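Local coordinates for protein mitochondrial edited mRNA stability factor 1 (Trypanosoma brucei, PDB 6NL1) that probably processes the 5' ends of mitochondrial mRNAs through its Nudix-type domain and helps to stabilise edited transcripts, at residues V303-W317 with A332-A344. Numbering follows the deposited sequence.
Sequences VEGPQVVPLQYMRNW and AWAQLADPATGCA. With SO4 (sulfate ion), chain E.
Within the Nudix domain, the loop after strand 290-296 meets the turn joining helix 328-336 to strand 343-346, and the indole of Trp-317 is clasped between Trp-333 and Pro-339. On one face, CA of Pro-339 makes a CH-pi contact 3.6 Å from the centroid of the Trp-317 six-membered ring. On the opposite face, NE1 of Trp-333 lies 3.2 Å from CH2 of Trp-317, the planes 50° apart. With chi1 at 52°, CG of Trp-317 sits between its backbone N and carbonyl carbon, which directs the ring in between Pro-339 and Trp-333. One water bridges it to the helix end, accepting from NE1 of Trp-317 and donating to O of Ala-334 and of Ala-337. SD of Met-314 adds an oblique Met-aromatic contact to Trp-333, whose indole also forms a cation-pi pair with Arg-221 of strand 216-223. The turn carries an Asx turn at Asp-338 and an ST turn at Thr-341; N of Asn-316 joins it through a nearly straight 2.7 Å hydrogen bond to O of Pro-339. CG2 of Thr-341 abuts O of Val-303, while OG1 of Thr-341 donates to O2 of a sulfate, probably from the crystallisation liquor, 3.0 Å away.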
loop_
_atom_site.group_PDB
_atom_site.type_symbol
_atom_site.label_atom_id
_atom_site.label_comp_id
_atom_site.label_asym_id
_atom_site.label_seq_id
_atom_site.Cartn_x
_atom_site.Cartn_y
_atom_site.Cartn_z
ATOM N N VAL A 303 10.333 -7.294 20.137
ATOM C CA VAL A 303 9.813 -6.434 19.088
ATOM C C VAL A 303 10.063 -4.972 19.460
ATOM O O VAL A 303 9.666 -4.522 20.530
ATOM C CB VAL A 303 8.308 -6.647 18.919
ATOM C CG1 VAL A 303 7.774 -5.770 17.796
ATOM C CG2 VAL A 303 8.006 -8.126 18.677
ATOM N N GLU A 304 10.721 -4.230 18.583
ATOM C CA GLU A 304 11.023 -2.836 18.879
ATOM C C GLU A 304 9.951 -1.874 18.380
ATOM O O GLU A 304 9.706 -0.848 19.001
ATOM C CB GLU A 304 12.394 -2.456 18.328
ATOM C CG GLU A 304 13.521 -3.244 18.977
ATOM C CD GLU A 304 14.874 -2.632 18.724
ATOM O OE1 GLU A 304 15.449 -2.066 19.677
ATOM O OE2 GLU A 304 15.361 -2.718 17.576
ATOM N N GLY A 305 9.297 -2.214 17.272
ATOM C CA GLY A 305 8.336 -1.309 16.672
ATOM C C GLY A 305 8.954 -0.563 15.504
ATOM O O GLY A 305 10.080 -0.848 15.107
ATOM N N PRO A 306 8.215 0.403 14.944
ATOM C CA PRO A 306 8.610 1.129 13.733
ATOM C C PRO A 306 9.962 1.825 13.866
ATOM O O PRO A 306 10.232 2.483 14.864
ATOM C CB PRO A 306 7.484 2.159 13.563
ATOM C CG PRO A 306 6.310 1.522 14.202
ATOM C CD PRO A 306 6.859 0.771 15.386
ATOM N N GLN A 307 10.795 1.656 12.847
ATOM C CA GLN A 307 12.113 2.257 12.790
ATOM C C GLN A 307 12.063 3.435 11.835
ATOM O O GLN A 307 12.924 4.305 11.853
ATOM C CB GLN A 307 13.123 1.227 12.283
ATOM C CG GLN A 307 13.142 -0.034 13.120
ATOM C CD GLN A 307 13.581 0.258 14.535
ATOM O OE1 GLN A 307 14.683 0.747 14.750
ATOM N NE2 GLN A 307 12.713 -0.008 15.506
ATOM N N VAL A 308 11.040 3.444 10.996
ATOM C CA VAL A 308 10.868 4.464 9.978
ATOM C C VAL A 308 9.486 5.086 10.154
ATOM O O VAL A 308 8.502 4.368 10.308
ATOM C CB VAL A 308 10.989 3.840 8.581
ATOM C CG1 VAL A 308 10.674 4.859 7.488
ATOM C CG2 VAL A 308 12.387 3.252 8.400
ATOM N N VAL A 309 9.431 6.419 10.158
ATOM C CA VAL A 309 8.209 7.189 10.433
ATOM C C VAL A 309 7.339 6.631 11.579
ATOM O O VAL A 309 6.139 6.415 11.426
ATOM C CB VAL A 309 7.367 7.445 9.150
ATOM C CG1 VAL A 309 8.175 8.268 8.141
ATOM C CG2 VAL A 309 6.892 6.146 8.529
ATOM N N PRO A 310 7.951 6.438 12.750
ATOM C CA PRO A 310 7.259 5.864 13.908
ATOM C C PRO A 310 5.995 6.626 14.324
ATOM O O PRO A 310 5.116 6.024 14.938
ATOM C CB PRO A 310 8.325 5.903 15.016
ATOM C CG PRO A 310 9.330 6.936 14.555
ATOM C CD PRO A 310 9.338 6.840 13.063
ATOM N N LEU A 311 5.889 7.909 13.990
ATOM C CA LEU A 311 4.736 8.716 14.422
ATOM C C LEU A 311 3.506 8.486 13.549
ATOM O O LEU A 311 2.412 8.951 13.863
ATOM C CB LEU A 311 5.081 10.211 14.457
ATOM C CG LEU A 311 6.052 10.650 15.559
ATOM C CD1 LEU A 311 6.505 12.091 15.348
ATOM C CD2 LEU A 311 5.447 10.449 16.956
ATOM N N GLN A 312 3.693 7.767 12.450
ATOM C CA GLN A 312 2.566 7.355 11.630
ATOM C C GLN A 312 1.868 6.099 12.159
ATOM O O GLN A 312 0.995 5.561 11.494
ATOM C CB GLN A 312 3.022 7.136 10.187
ATOM C CG GLN A 312 3.362 8.446 9.468
ATOM C CD GLN A 312 3.763 8.240 8.018
ATOM O OE1 GLN A 312 3.362 7.260 7.375
ATOM N NE2 GLN A 312 4.570 9.162 7.496
ATOM N N TYR A 313 2.248 5.634 13.350
ATOM C CA TYR A 313 1.646 4.423 13.915
ATOM C C TYR A 313 1.101 4.718 15.302
ATOM O O TYR A 313 1.652 5.550 16.005
ATOM C CB TYR A 313 2.675 3.285 13.983
ATOM C CG TYR A 313 3.216 2.911 12.633
ATOM C CD1 TYR A 313 4.295 3.596 12.093
ATOM C CD2 TYR A 313 2.636 1.888 11.882
ATOM C CE1 TYR A 313 4.794 3.278 10.849
ATOM C CE2 TYR A 313 3.133 1.562 10.619
ATOM C CZ TYR A 313 4.214 2.271 10.112
ATOM O OH TYR A 313 4.733 1.973 8.877
ATOM N N MET A 314 0.029 4.038 15.705
ATOM C CA MET A 314 -0.467 4.213 17.070
ATOM C C MET A 314 0.589 3.759 18.050
ATOM O O MET A 314 1.097 2.637 17.956
ATOM C CB MET A 314 -1.748 3.424 17.325
ATOM C CG MET A 314 -2.973 3.968 16.662
ATOM S SD MET A 314 -4.457 3.068 17.202
ATOM C CE MET A 314 -4.627 3.668 18.893
ATOM N N ARG A 315 0.915 4.631 18.997
ATOM C CA ARG A 315 1.902 4.329 20.029
ATOM C C ARG A 315 1.583 5.190 21.238
ATOM O O ARG A 315 0.986 6.250 21.091
ATOM C CB ARG A 315 3.323 4.633 19.524
ATOM C CG ARG A 315 3.823 3.661 18.448
ATOM C CD ARG A 315 5.206 4.037 17.902
ATOM N NE ARG A 315 6.216 4.106 18.963
ATOM C CZ ARG A 315 6.571 5.230 19.585
ATOM N NH1 ARG A 315 6.005 6.383 19.250
ATOM N NH2 ARG A 315 7.494 5.201 20.536
ATOM N N ASN A 316 1.981 4.741 22.426
ATOM C CA ASN A 316 1.809 5.533 23.643
ATOM C C ASN A 316 0.404 6.110 23.831
ATOM O O ASN A 316 0.253 7.269 24.200
ATOM C CB ASN A 316 2.831 6.679 23.669
ATOM C CG ASN A 316 4.253 6.182 23.758
ATOM O OD1 ASN A 316 4.568 5.334 24.584
ATOM N ND2 ASN A 316 5.118 6.695 22.890
ATOM N N TRP A 317 -0.621 5.309 23.563
ATOM C CA TRP A 317 -1.998 5.705 23.851
ATOM C C TRP A 317 -2.243 5.580 25.357
ATOM O O TRP A 317 -1.401 5.047 26.082
ATOM C CB TRP A 317 -2.971 4.786 23.099
ATOM C CG TRP A 317 -2.671 3.331 23.352
ATOM C CD1 TRP A 317 -3.090 2.580 24.407
ATOM C CD2 TRP A 317 -1.853 2.469 22.545
ATOM N NE1 TRP A 317 -2.597 1.293 24.305
ATOM C CE2 TRP A 317 -1.833 1.200 23.174
ATOM C CE3 TRP A 317 -1.130 2.646 21.361
ATOM C CZ2 TRP A 317 -1.119 0.116 22.654
ATOM C CZ3 TRP A 317 -0.423 1.561 20.840
ATOM C CH2 TRP A 317 -0.425 0.316 21.490
ATOM N N ALA A 332 -9.659 -4.283 22.259
ATOM C CA ALA A 332 -8.739 -5.408 22.135
ATOM C C ALA A 332 -7.304 -4.872 22.046
ATOM O O ALA A 332 -6.380 -5.440 22.612
ATOM C CB ALA A 332 -9.080 -6.240 20.905
ATOM N N TRP A 333 -7.131 -3.770 21.323
ATOM C CA TRP A 333 -5.822 -3.137 21.181
ATOM C C TRP A 333 -5.296 -2.652 22.531
ATOM O O TRP A 333 -4.128 -2.855 22.863
ATOM C CB TRP A 333 -5.910 -1.974 20.187
ATOM C CG TRP A 333 -4.584 -1.489 19.698
ATOM C CD1 TRP A 333 -3.972 -0.319 20.023
ATOM C CD2 TRP A 333 -3.702 -2.169 18.791
ATOM N NE1 TRP A 333 -2.761 -0.223 19.378
ATOM C CE2 TRP A 333 -2.571 -1.346 18.617
ATOM C CE3 TRP A 333 -3.760 -3.391 18.112
ATOM C CZ2 TRP A 333 -1.504 -1.706 17.796
ATOM C CZ3 TRP A 333 -2.702 -3.746 17.292
ATOM C CH2 TRP A 333 -1.591 -2.902 17.138
ATOM N N ALA A 334 -6.158 -2.011 23.314
ATOM C CA ALA A 334 -5.747 -1.519 24.630
ATOM C C ALA A 334 -5.338 -2.697 25.507
ATOM O O ALA A 334 -4.431 -2.611 26.328
ATOM C CB ALA A 334 -6.886 -0.740 25.286
ATOM N N GLN A 335 -6.016 -3.811 25.315
ATOM C CA GLN A 335 -5.779 -4.995 26.121
ATOM C C GLN A 335 -4.478 -5.694 25.726
ATOM O O GLN A 335 -3.715 -6.117 26.584
ATOM C CB GLN A 335 -6.964 -5.941 25.940
ATOM C CG GLN A 335 -7.017 -7.149 26.838
ATOM C CD GLN A 335 -8.276 -7.965 26.572
ATOM O OE1 GLN A 335 -8.265 -9.197 26.644
ATOM N NE2 GLN A 335 -9.369 -7.271 26.245
ATOM N N LEU A 336 -4.214 -5.786 24.425
ATOM C CA LEU A 336 -3.165 -6.669 23.921
ATOM C C LEU A 336 -1.924 -5.971 23.369
ATOM O O LEU A 336 -0.837 -6.545 23.373
ATOM C CB LEU A 336 -3.744 -7.574 22.827
ATOM C CG LEU A 336 -4.812 -8.571 23.281
ATOM C CD1 LEU A 336 -5.449 -9.227 22.071
ATOM C CD2 LEU A 336 -4.214 -9.620 24.236
ATOM N N ALA A 337 -2.076 -4.753 22.867
ATOM C CA ALA A 337 -0.947 -4.086 22.227
ATOM C C ALA A 337 -0.011 -3.424 23.238
ATOM O O ALA A 337 -0.427 -3.027 24.326
ATOM C CB ALA A 337 -1.430 -3.080 21.196
ATOM N N ASP A 338 1.261 -3.332 22.871
ATOM C CA ASP A 338 2.257 -2.689 23.715
ATOM C C ASP A 338 2.406 -1.238 23.262
ATOM O O ASP A 338 2.838 -0.977 22.142
ATOM C CB ASP A 338 3.598 -3.421 23.602
ATOM C CG ASP A 338 4.658 -2.851 24.528
ATOM O OD1 ASP A 338 4.484 -1.722 25.029
ATOM O OD2 ASP A 338 5.672 -3.541 24.757
ATOM N N PRO A 339 2.027 -0.290 24.130
ATOM C CA PRO A 339 2.055 1.125 23.741
ATOM C C PRO A 339 3.456 1.625 23.367
ATOM O O PRO A 339 3.565 2.585 22.607
ATOM C CB PRO A 339 1.494 1.852 24.976
ATOM C CG PRO A 339 1.530 0.853 26.089
ATOM C CD PRO A 339 1.485 -0.503 25.486
ATOM N N ALA A 340 4.505 0.975 23.862
ATOM C CA ALA A 340 5.870 1.386 23.515
ATOM C C ALA A 340 6.289 0.935 22.117
ATOM O O ALA A 340 7.157 1.544 21.505
ATOM C CB ALA A 340 6.878 0.898 24.558
ATOM N N THR A 341 5.677 -0.130 21.609
ATOM C CA THR A 341 6.079 -0.669 20.309
ATOM C C THR A 341 5.032 -0.459 19.224
ATOM O O THR A 341 5.350 -0.515 18.041
ATOM C CB THR A 341 6.405 -2.172 20.379
ATOM O OG1 THR A 341 5.213 -2.911 20.680
ATOM C CG2 THR A 341 7.457 -2.441 21.446
ATOM N N GLY A 342 3.785 -0.220 19.626
ATOM C CA GLY A 342 2.696 -0.122 18.672
ATOM C C GLY A 342 2.375 -1.466 18.027
ATOM O O GLY A 342 1.760 -1.522 16.963
ATOM N N CYS A 343 2.783 -2.555 18.673
ATOM C CA CYS A 343 2.522 -3.890 18.130
ATOM C C CYS A 343 1.726 -4.766 19.091
ATOM O O CYS A 343 1.806 -4.591 20.308
ATOM C CB CYS A 343 3.836 -4.585 17.767
ATOM S SG CYS A 343 4.760 -3.781 16.441
ATOM N N ALA A 344 0.956 -5.698 18.524
ATOM C CA ALA A 344 0.203 -6.694 19.285
ATOM C C ALA A 344 0.299 -8.072 18.633
ATOM O O ALA A 344 0.342 -8.181 17.404
ATOM C CB ALA A 344 -1.273 -6.283 19.392
HETATM S S SO4 E . 4.521 -7.117 21.343
HETATM O O1 SO4 E . 5.313 -8.036 22.161
HETATM O O2 SO4 E . 5.195 -5.820 21.230
HETATM O O3 SO4 E . 4.364 -7.689 20.010
HETATM O O4 SO4 E . 3.209 -6.947 21.964
HETATM O O HOH W 1 0.838 0.675 15.650
HETATM O O HOH W 2 -2.276 -1.217 25.811
#